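Local atomic coordinates of alanine racemase (Acinetobacter baumannii, PDB entry 4QHR), a protein that belongs to the alanine racemase family and pairs an N-terminal TIM-barrel domain with a C-terminal domain rich in beta strands. Residues L126-I140 and L169-K181. Numbering follows the deposited sequence.
Sequences LNSGMNRLGFKDPEI and LNEQQKQQFLHIK
Ser128 and Gln173 meet through a nearly straight hydrogen bond, NE2 to OG 2.8 Å with an N-H...O angle of 168°, the hydroxyl lying in the plane of the glutamine amide. Followed outward, Gln173 keeps close to that hydroxyl from its root: CB and then CG pass Ser128 OG, CG at 3.3 Å, CD stays 3.5 Å from it, and the extended chain turns NE2 onto it; NE2 also gives a hydrogen bond to the backbone O of His159 and OE1 accepts from the N of Ala161. Both ends of this buried amide are thus satisfied, which fixes its rotation. From the preceding residue, Gln172 NE2 donates to Ser128 O at 3.1 Å, a more bent bond, so a single residue of the loop is gripped through side chain and carbonyl alike. The loop itself is shaped by an Asx turn, in which Asn127 OD1 accepts from Gly129 N and, from the opposite face of its carboxamide, from Asn131 N. In barrel terms, the loop leaves strand 122-125 and leads to helix 139-149, and it packs here on helix 168-184, the next helix round the N-terminal TIM barrel. Farther along, the aliphatic part of Gln176 lies against Ser128 CB and Leu126 CD2, and this methyl also reaches the edge of the Phe177 ring. Ile180 CD1 touches both Ile140 CG2, 3.8 Å away, and Asp137 CG, 3.6 Å away. Asp137 extends its carboxylate away from its own backbone N (chi1 176°), bringing OD2 to the edge of the His179 ring, 3.1 Å from CD2, the two planes 26° apart.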
ATOM      1  N   LEU A 126      26.439  -7.171  13.948  1.00 11.77           N
ATOM      2  CA  LEU A 126      26.388  -7.068  15.383  1.00 12.26           C
ATOM      3  C   LEU A 126      24.993  -6.711  15.854  1.00 13.18           C
ATOM      4  O   LEU A 126      24.354  -5.776  15.346  1.00 11.79           O
ATOM      5  CB  LEU A 126      27.300  -5.931  15.830  1.00 11.96           C
ATOM      6  CG  LEU A 126      27.413  -5.550  17.323  1.00 12.11           C
ATOM      7  CD1 LEU A 126      28.047  -6.674  18.129  1.00 12.08           C
ATOM      8  CD2 LEU A 126      28.191  -4.260  17.484  1.00 11.83           C
ATOM      9  N   ASN A 127      24.545  -7.444  16.854  1.00 14.09           N
ATOM     10  CA  ASN A 127      23.382  -7.034  17.648  1.00 16.55           C
ATOM     11  C   ASN A 127      23.962  -6.350  18.874  1.00 17.22           C
ATOM     12  O   ASN A 127      24.506  -7.027  19.785  1.00 16.06           O
ATOM     13  CB  ASN A 127      22.573  -8.250  18.057  1.00 17.98           C
ATOM     14  CG  ASN A 127      21.513  -7.941  19.104  1.00 20.55           C
ATOM     15  OD1 ASN A 127      21.198  -6.777  19.439  1.00 21.12           O
ATOM     16  ND2 ASN A 127      20.933  -8.987  19.596  1.00 21.39           N
ATOM     17  N   SER A 128      23.855  -5.037  18.899  1.00 19.32           N
ATOM     18  CA  SER A 128      24.419  -4.237  19.982  1.00 23.17           C
ATOM     19  C   SER A 128      23.344  -3.707  20.911  1.00 27.14           C
ATOM     20  O   SER A 128      23.631  -2.824  21.742  1.00 28.87           O
ATOM     21  CB  SER A 128      25.198  -3.054  19.387  1.00 23.06           C
ATOM     22  OG  SER A 128      24.409  -2.265  18.508  1.00 21.80           O
ATOM     23  N   GLY A 129      22.102  -4.208  20.764  1.00 32.12           N
ATOM     24  CA  GLY A 129      20.957  -3.668  21.529  1.00 33.92           C
ATOM     25  C   GLY A 129      19.609  -3.641  20.821  1.00 37.47           C
ATOM     26  O   GLY A 129      18.589  -3.636  21.473  1.00 36.43           O
ATOM     27  N   MET A 130      19.565  -3.631  19.496  1.00 39.77           N
ATOM     28  CA  MET A 130      18.266  -3.610  18.850  1.00 43.24           C
ATOM     29  C   MET A 130      17.518  -4.925  19.114  1.00 42.79           C
ATOM     30  O   MET A 130      16.297  -4.947  19.200  1.00 43.10           O
ATOM     31  CB  MET A 130      18.423  -3.349  17.357  1.00 47.57           C
ATOM     32  CG  MET A 130      17.104  -3.052  16.656  1.00 49.26           C
ATOM     33  SD  MET A 130      17.324  -1.818  15.359  1.00 50.30           S
ATOM     34  CE  MET A 130      18.045  -2.808  14.058  1.00 51.72           C
ATOM     35  N   ASN A 131      18.267  -6.018  19.248  1.00 41.20           N
ATOM     36  CA  ASN A 131      17.715  -7.367  19.417  1.00 38.39           C
ATOM     37  C   ASN A 131      16.902  -7.907  18.209  1.00 36.43           C
ATOM     38  O   ASN A 131      16.143  -8.917  18.338  1.00 41.36           O
ATOM     39  CB  ASN A 131      16.985  -7.490  20.777  1.00 37.41           C
ATOM     40  CG  ASN A 131      17.962  -7.720  21.935  1.00 38.41           C
ATOM     41  OD1 ASN A 131      18.804  -8.625  21.876  1.00 34.11           O
ATOM     42  ND2 ASN A 131      17.855  -6.909  22.996  1.00 37.43           N
ATOM     43  N   ARG A 132      17.092  -7.275  17.038  1.00 31.24           N
ATOM     44  CA  ARG A 132      16.570  -7.809  15.788  1.00 25.32           C
ATOM     45  C   ARG A 132      17.573  -8.872  15.323  1.00 21.79           C
ATOM     46  O   ARG A 132      17.526 -10.016  15.793  1.00 20.83           O
ATOM     47  CB  ARG A 132      16.329  -6.715  14.740  1.00 25.16           C
ATOM     48  N   LEU A 133      18.478  -8.511  14.411  1.00 18.38           N
ATOM     49  CA  LEU A 133      19.410  -9.488  13.832  1.00 16.89           C
ATOM     50  C   LEU A 133      20.798  -9.246  14.360  1.00 15.30           C
ATOM     51  O   LEU A 133      21.125  -8.127  14.665  1.00 15.10           O
ATOM     52  CB  LEU A 133      19.457  -9.354  12.314  1.00 16.30           C
ATOM     53  CG  LEU A 133      18.154  -9.614  11.555  1.00 16.59           C
ATOM     54  CD1 LEU A 133      18.468  -9.566  10.076  1.00 16.29           C
ATOM     55  CD2 LEU A 133      17.489 -10.951  11.900  1.00 16.31           C
ATOM     56  N   GLY A 134      21.597 -10.295  14.461  1.00 14.60           N
ATOM     57  CA  GLY A 134      23.031 -10.128  14.677  1.00 14.52           C
ATOM     58  C   GLY A 134      23.621 -11.022  15.757  1.00 14.21           C
ATOM     59  O   GLY A 134      22.896 -11.626  16.538  1.00 12.31           O
ATOM     60  N   PHE A 135      24.948 -11.111  15.741  1.00 13.78           N
ATOM     61  CA  PHE A 135      25.693 -11.799  16.788  1.00 14.64           C
ATOM     62  C   PHE A 135      25.907 -10.847  17.932  1.00 14.83           C
ATOM     63  O   PHE A 135      26.128  -9.683  17.725  1.00 13.38           O
ATOM     64  CB  PHE A 135      27.035 -12.270  16.298  1.00 13.51           C
ATOM     65  CG  PHE A 135      26.938 -13.317  15.248  1.00 13.33           C
ATOM     66  CD1 PHE A 135      26.737 -14.661  15.590  1.00 12.62           C
ATOM     67  CD2 PHE A 135      27.029 -12.973  13.893  1.00 13.22           C
ATOM     68  CE1 PHE A 135      26.645 -15.630  14.616  1.00 12.07           C
ATOM     69  CE2 PHE A 135      26.929 -13.962  12.920  1.00 12.48           C
ATOM     70  CZ  PHE A 135      26.731 -15.289  13.286  1.00 12.16           C
ATOM     71  N   LYS A 136      25.845 -11.365  19.139  1.00 17.56           N
ATOM     72  CA  LYS A 136      26.082 -10.546  20.327  1.00 20.68           C
ATOM     73  C   LYS A 136      27.577 -10.485  20.664  1.00 21.26           C
ATOM     74  O   LYS A 136      28.381 -11.252  20.138  1.00 20.93           O
ATOM     75  CB  LYS A 136      25.302 -11.136  21.514  1.00 22.14           C
ATOM     76  CG  LYS A 136      23.812 -10.935  21.386  1.00 24.47           C
ATOM     77  CD  LYS A 136      22.945 -11.907  22.184  1.00 26.47           C
ATOM     78  CE  LYS A 136      21.479 -11.489  22.107  1.00 28.14           C
ATOM     79  NZ  LYS A 136      20.564 -12.245  23.014  1.00 30.21           N
ATOM     80  N   ASP A 137      27.930  -9.555  21.533  1.00 22.95           N
ATOM     81  CA  ASP A 137      29.269  -9.460  22.093  1.00 25.51           C
ATOM     82  C   ASP A 137      29.211 -10.359  23.320  1.00 24.87           C
ATOM     83  O   ASP A 137      28.380 -10.066  24.172  1.00 26.12           O
ATOM     84  CB  ASP A 137      29.543  -8.008  22.485  1.00 28.08           C
ATOM     85  CG  ASP A 137      30.891  -7.825  23.165  1.00 30.17           C
ATOM     86  OD1 ASP A 137      31.629  -8.808  23.337  1.00 31.47           O
ATOM     87  OD2 ASP A 137      31.213  -6.674  23.498  1.00 33.86           O
ATOM     88  N   PRO A 138      30.068 -11.376  23.473  1.00 25.46           N
ATOM     89  CA  PRO A 138      31.351 -11.532  22.718  1.00 25.08           C
ATOM     90  C   PRO A 138      31.405 -12.527  21.584  1.00 22.32           C
ATOM     91  O   PRO A 138      32.443 -12.588  20.931  1.00 23.70           O
ATOM     92  CB  PRO A 138      32.337 -12.002  23.820  1.00 25.71           C
ATOM     93  CG  PRO A 138      31.473 -12.797  24.753  1.00 26.36           C
ATOM     94  CD  PRO A 138      30.129 -12.085  24.781  1.00 27.04           C
ATOM     95  N   GLU A 139      30.327 -13.267  21.327  1.00 20.15           N
ATOM     96  CA  GLU A 139      30.298 -14.275  20.271  1.00 19.55           C
ATOM     97  C   GLU A 139      30.747 -13.808  18.905  1.00 17.98           C
ATOM     98  O   GLU A 139      31.351 -14.567  18.171  1.00 18.08           O
ATOM     99  CB  GLU A 139      28.894 -14.816  20.072  1.00 19.78           C
ATOM    100  N   ILE A 140      30.424 -12.570  18.565  1.00 17.72           N
ATOM    101  CA  ILE A 140      30.803 -11.972  17.290  1.00 17.21           C
ATOM    102  C   ILE A 140      32.318 -11.942  17.091  1.00 16.97           C
ATOM    103  O   ILE A 140      32.800 -12.049  15.979  1.00 15.77           O
ATOM    104  CB  ILE A 140      30.189 -10.565  17.091  1.00 16.77           C
ATOM    105  CG1 ILE A 140      30.254 -10.177  15.607  1.00 17.35           C
ATOM    106  CG2 ILE A 140      30.889  -9.496  17.894  1.00 17.16           C
ATOM    107  CD1 ILE A 140      29.428  -8.966  15.212  1.00 17.79           C
ATOM    108  N   LEU A 169      20.433   4.875  24.007  1.00 27.37           N
ATOM    109  CA  LEU A 169      20.860   3.638  23.361  1.00 28.22           C
ATOM    110  C   LEU A 169      21.809   3.937  22.186  1.00 26.99           C
ATOM    111  O   LEU A 169      22.591   3.068  21.824  1.00 27.57           O
ATOM    112  CB  LEU A 169      19.666   2.815  22.893  1.00 30.23           C
ATOM    113  CG  LEU A 169      19.914   1.411  22.302  1.00 31.24           C
ATOM    114  CD1 LEU A 169      20.527   0.427  23.301  1.00 32.41           C
ATOM    115  CD2 LEU A 169      18.611   0.845  21.738  1.00 31.78           C
ATOM    116  N   ASN A 170      21.767   5.140  21.608  1.00 26.25           N
ATOM    117  CA  ASN A 170      22.767   5.515  20.591  1.00 26.34           C
ATOM    118  C   ASN A 170      24.209   5.436  21.154  1.00 27.95           C
ATOM    119  O   ASN A 170      25.077   4.879  20.497  1.00 26.05           O
ATOM    120  CB  ASN A 170      22.466   6.886  19.948  1.00 25.26           C
ATOM    121  CG  ASN A 170      21.154   6.893  19.130  1.00 23.93           C
ATOM    122  OD1 ASN A 170      20.749   5.881  18.543  1.00 22.59           O
ATOM    123  ND2 ASN A 170      20.505   8.038  19.084  1.00 22.53           N
ATOM    124  N   GLU A 171      24.471   5.957  22.360  1.00 30.70           N
ATOM    125  CA  GLU A 171      25.834   5.843  22.954  1.00 31.60           C
ATOM    126  C   GLU A 171      26.197   4.405  23.281  1.00 31.70           C
ATOM    127  O   GLU A 171      27.317   3.959  22.981  1.00 32.63           O
ATOM    128  CB  GLU A 171      26.028   6.728  24.196  1.00 34.23           C
ATOM    129  CG  GLU A 171      26.325   8.182  23.893  1.00 37.25           C
ATOM    130  CD  GLU A 171      27.600   8.397  23.088  1.00 40.94           C
ATOM    131  OE1 GLU A 171      28.581   7.649  23.293  1.00 45.66           O
ATOM    132  OE2 GLU A 171      27.621   9.322  22.244  1.00 42.00           O
ATOM    133  N   GLN A 172      25.281   3.658  23.883  1.00 31.96           N
ATOM    134  CA  GLN A 172      25.554   2.254  24.166  1.00 31.58           C
ATOM    135  C   GLN A 172      25.975   1.511  22.863  1.00 30.95           C
ATOM    136  O   GLN A 172      26.923   0.728  22.847  1.00 29.11           O
ATOM    137  CB  GLN A 172      24.335   1.576  24.795  1.00 34.88           C
ATOM    138  CG  GLN A 172      24.530   0.081  25.068  1.00 39.43           C
ATOM    139  CD  GLN A 172      23.226  -0.670  25.356  1.00 42.28           C
ATOM    140  OE1 GLN A 172      22.503  -0.337  26.288  1.00 42.41           O
ATOM    141  NE2 GLN A 172      22.931  -1.705  24.549  1.00 44.09           N
ATOM    142  N   GLN A 173      25.243   1.765  21.784  1.00 27.83           N
ATOM    143  CA  GLN A 173      25.536   1.169  20.497  1.00 26.44           C
ATOM    144  C   GLN A 173      26.861   1.684  19.901  1.00 26.19           C
ATOM    145  O   GLN A 173      27.595   0.883  19.326  1.00 24.75           O
ATOM    146  CB  GLN A 173      24.389   1.407  19.514  1.00 24.15           C
ATOM    147  CG  GLN A 173      23.173   0.519  19.721  1.00 23.60           C
ATOM    148  CD  GLN A 173      22.286   0.516  18.488  1.00 22.73           C
ATOM    149  OE1 GLN A 173      21.448   1.409  18.290  1.00 20.78           O
ATOM    150  NE2 GLN A 173      22.504  -0.466  17.614  1.00 23.10           N
ATOM    151  N   LYS A 174      27.169   2.987  20.016  1.00 27.77           N
ATOM    152  CA  LYS A 174      28.431   3.498  19.454  1.00 28.04           C
ATOM    153  C   LYS A 174      29.596   2.787  20.148  1.00 31.58           C
ATOM    154  O   LYS A 174      30.467   2.227  19.480  1.00 30.56           O
ATOM    155  CB  LYS A 174      28.563   5.019  19.556  1.00 27.39           C
ATOM    156  N   GLN A 175      29.571   2.779  21.490  1.00 34.17           N
ATOM    157  CA  GLN A 175      30.640   2.189  22.319  1.00 35.90           C
ATOM    158  C   GLN A 175      30.776   0.678  22.116  1.00 34.81           C
ATOM    159  O   GLN A 175      31.895   0.140  22.048  1.00 35.51           O
ATOM    160  CB  GLN A 175      30.445   2.551  23.820  1.00 40.17           C
ATOM    161  CG  GLN A 175      31.186   3.787  24.359  1.00 42.68           C
ATOM    162  CD  GLN A 175      31.247   4.999  23.420  1.00 46.51           C
ATOM    163  OE1 GLN A 175      32.324   5.524  23.138  1.00 49.51           O
ATOM    164  NE2 GLN A 175      30.095   5.457  22.948  1.00 52.41           N
ATOM    165  N   GLN A 176      29.657  -0.019  21.997  1.00 32.05           N
ATOM    166  CA  GLN A 176      29.708  -1.439  21.676  1.00 31.55           C
ATOM    167  C   GLN A 176      30.418  -1.659  20.299  1.00 30.63           C
ATOM    168  O   GLN A 176      31.332  -2.493  20.168  1.00 29.69           O
ATOM    169  CB  GLN A 176      28.298  -2.014  21.715  1.00 34.07           C
ATOM    170  CG  GLN A 176      28.213  -3.494  21.472  1.00 35.85           C
ATOM    171  CD  GLN A 176      27.171  -4.168  22.338  1.00 38.85           C
ATOM    172  OE1 GLN A 176      26.434  -3.507  23.065  1.00 43.98           O
ATOM    173  NE2 GLN A 176      27.098  -5.493  22.260  1.00 38.97           N
ATOM    174  N   PHE A 177      30.024  -0.881  19.301  1.00 27.47           N
ATOM    175  CA  PHE A 177      30.623  -0.956  17.976  1.00 26.19           C
ATOM    176  C   PHE A 177      32.136  -0.641  17.972  1.00 28.17           C
ATOM    177  O   PHE A 177      32.905  -1.356  17.325  1.00 26.40           O
ATOM    178  CB  PHE A 177      29.921   0.005  17.016  1.00 25.07           C
ATOM    179  CG  PHE A 177      30.338  -0.187  15.591  1.00 24.44           C
ATOM    180  CD1 PHE A 177      29.850  -1.251  14.874  1.00 23.44           C
ATOM    181  CD2 PHE A 177      31.236   0.687  14.981  1.00 23.90           C
ATOM    182  CE1 PHE A 177      30.229  -1.440  13.567  1.00 24.39           C
ATOM    183  CE2 PHE A 177      31.631   0.494  13.665  1.00 22.95           C
ATOM    184  CZ  PHE A 177      31.134  -0.562  12.962  1.00 22.86           C
ATOM    185  N   LEU A 178      32.557   0.417  18.673  1.00 28.97           N
ATOM    186  CA  LEU A 178      33.997   0.784  18.746  1.00 30.10           C
ATOM    187  C   LEU A 178      34.819  -0.269  19.500  1.00 30.94           C
ATOM    188  O   LEU A 178      35.948  -0.561  19.126  1.00 31.12           O
ATOM    189  CB  LEU A 178      34.206   2.154  19.380  1.00 28.87           C
ATOM    190  CG  LEU A 178      33.595   3.366  18.677  1.00 30.18           C
ATOM    191  CD1 LEU A 178      33.800   4.674  19.446  1.00 29.39           C
ATOM    192  CD2 LEU A 178      34.179   3.474  17.278  1.00 31.50           C
ATOM    193  N   HIS A 179      34.240  -0.849  20.542  1.00 29.68           N
ATOM    194  CA  HIS A 179      34.888  -1.942  21.287  1.00 30.14           C
ATOM    195  C   HIS A 179      35.145  -3.109  20.368  1.00 28.67           C
ATOM    196  O   HIS A 179      36.233  -3.693  20.376  1.00 28.06           O
ATOM    197  CB  HIS A 179      34.057  -2.384  22.531  1.00 29.44           C
ATOM    198  CG  HIS A 179      34.432  -3.734  23.067  1.00 30.05           C
ATOM    199  ND1 HIS A 179      35.685  -4.022  23.556  1.00 30.33           N
ATOM    200  CD2 HIS A 179      33.714  -4.878  23.184  1.00 31.44           C
ATOM    201  CE1 HIS A 179      35.730  -5.286  23.950  1.00 30.96           C
ATOM    202  NE2 HIS A 179      34.546  -5.831  23.730  1.00 31.09           N
ATOM    203  N   ILE A 180      34.159  -3.446  19.543  1.00 26.84           N
ATOM    204  CA  ILE A 180      34.322  -4.604  18.703  1.00 24.73           C
ATOM    205  C   ILE A 180      35.289  -4.277  17.588  1.00 22.51           C
ATOM    206  O   ILE A 180      36.125  -5.093  17.268  1.00 23.49           O
ATOM    207  CB  ILE A 180      32.983  -5.143  18.170  1.00 24.69           C
ATOM    208  CG1 ILE A 180      32.076  -5.591  19.329  1.00 25.24           C
ATOM    209  CG2 ILE A 180      33.244  -6.339  17.263  1.00 25.03           C
ATOM    210  CD1 ILE A 180      32.548  -6.831  20.076  1.00 25.27           C
ATOM    211  N   LYS A 181      35.166  -3.097  17.006  1.00 21.73           N
ATOM    212  CA  LYS A 181      36.073  -2.635  15.959  1.00 22.18           C
ATOM    213  C   LYS A 181      37.540  -2.743  16.476  1.00 22.91           C
ATOM    214  O   LYS A 181      38.365  -3.465  15.890  1.00 21.73           O
ATOM    215  CB  LYS A 181      35.695  -1.214  15.564  1.00 20.80           C
ATOM    216  CG  LYS A 181      36.565  -0.461  14.545  1.00 22.15           C
ATOM    217  CD  LYS A 181      36.591  -1.094  13.214  1.00 21.96           C
ATOM    218  CE  LYS A 181      36.871  -0.128  12.085  1.00 21.11           C
ATOM    219  NZ  LYS A 181      38.303   0.101  11.826  1.00 21.05           N
TER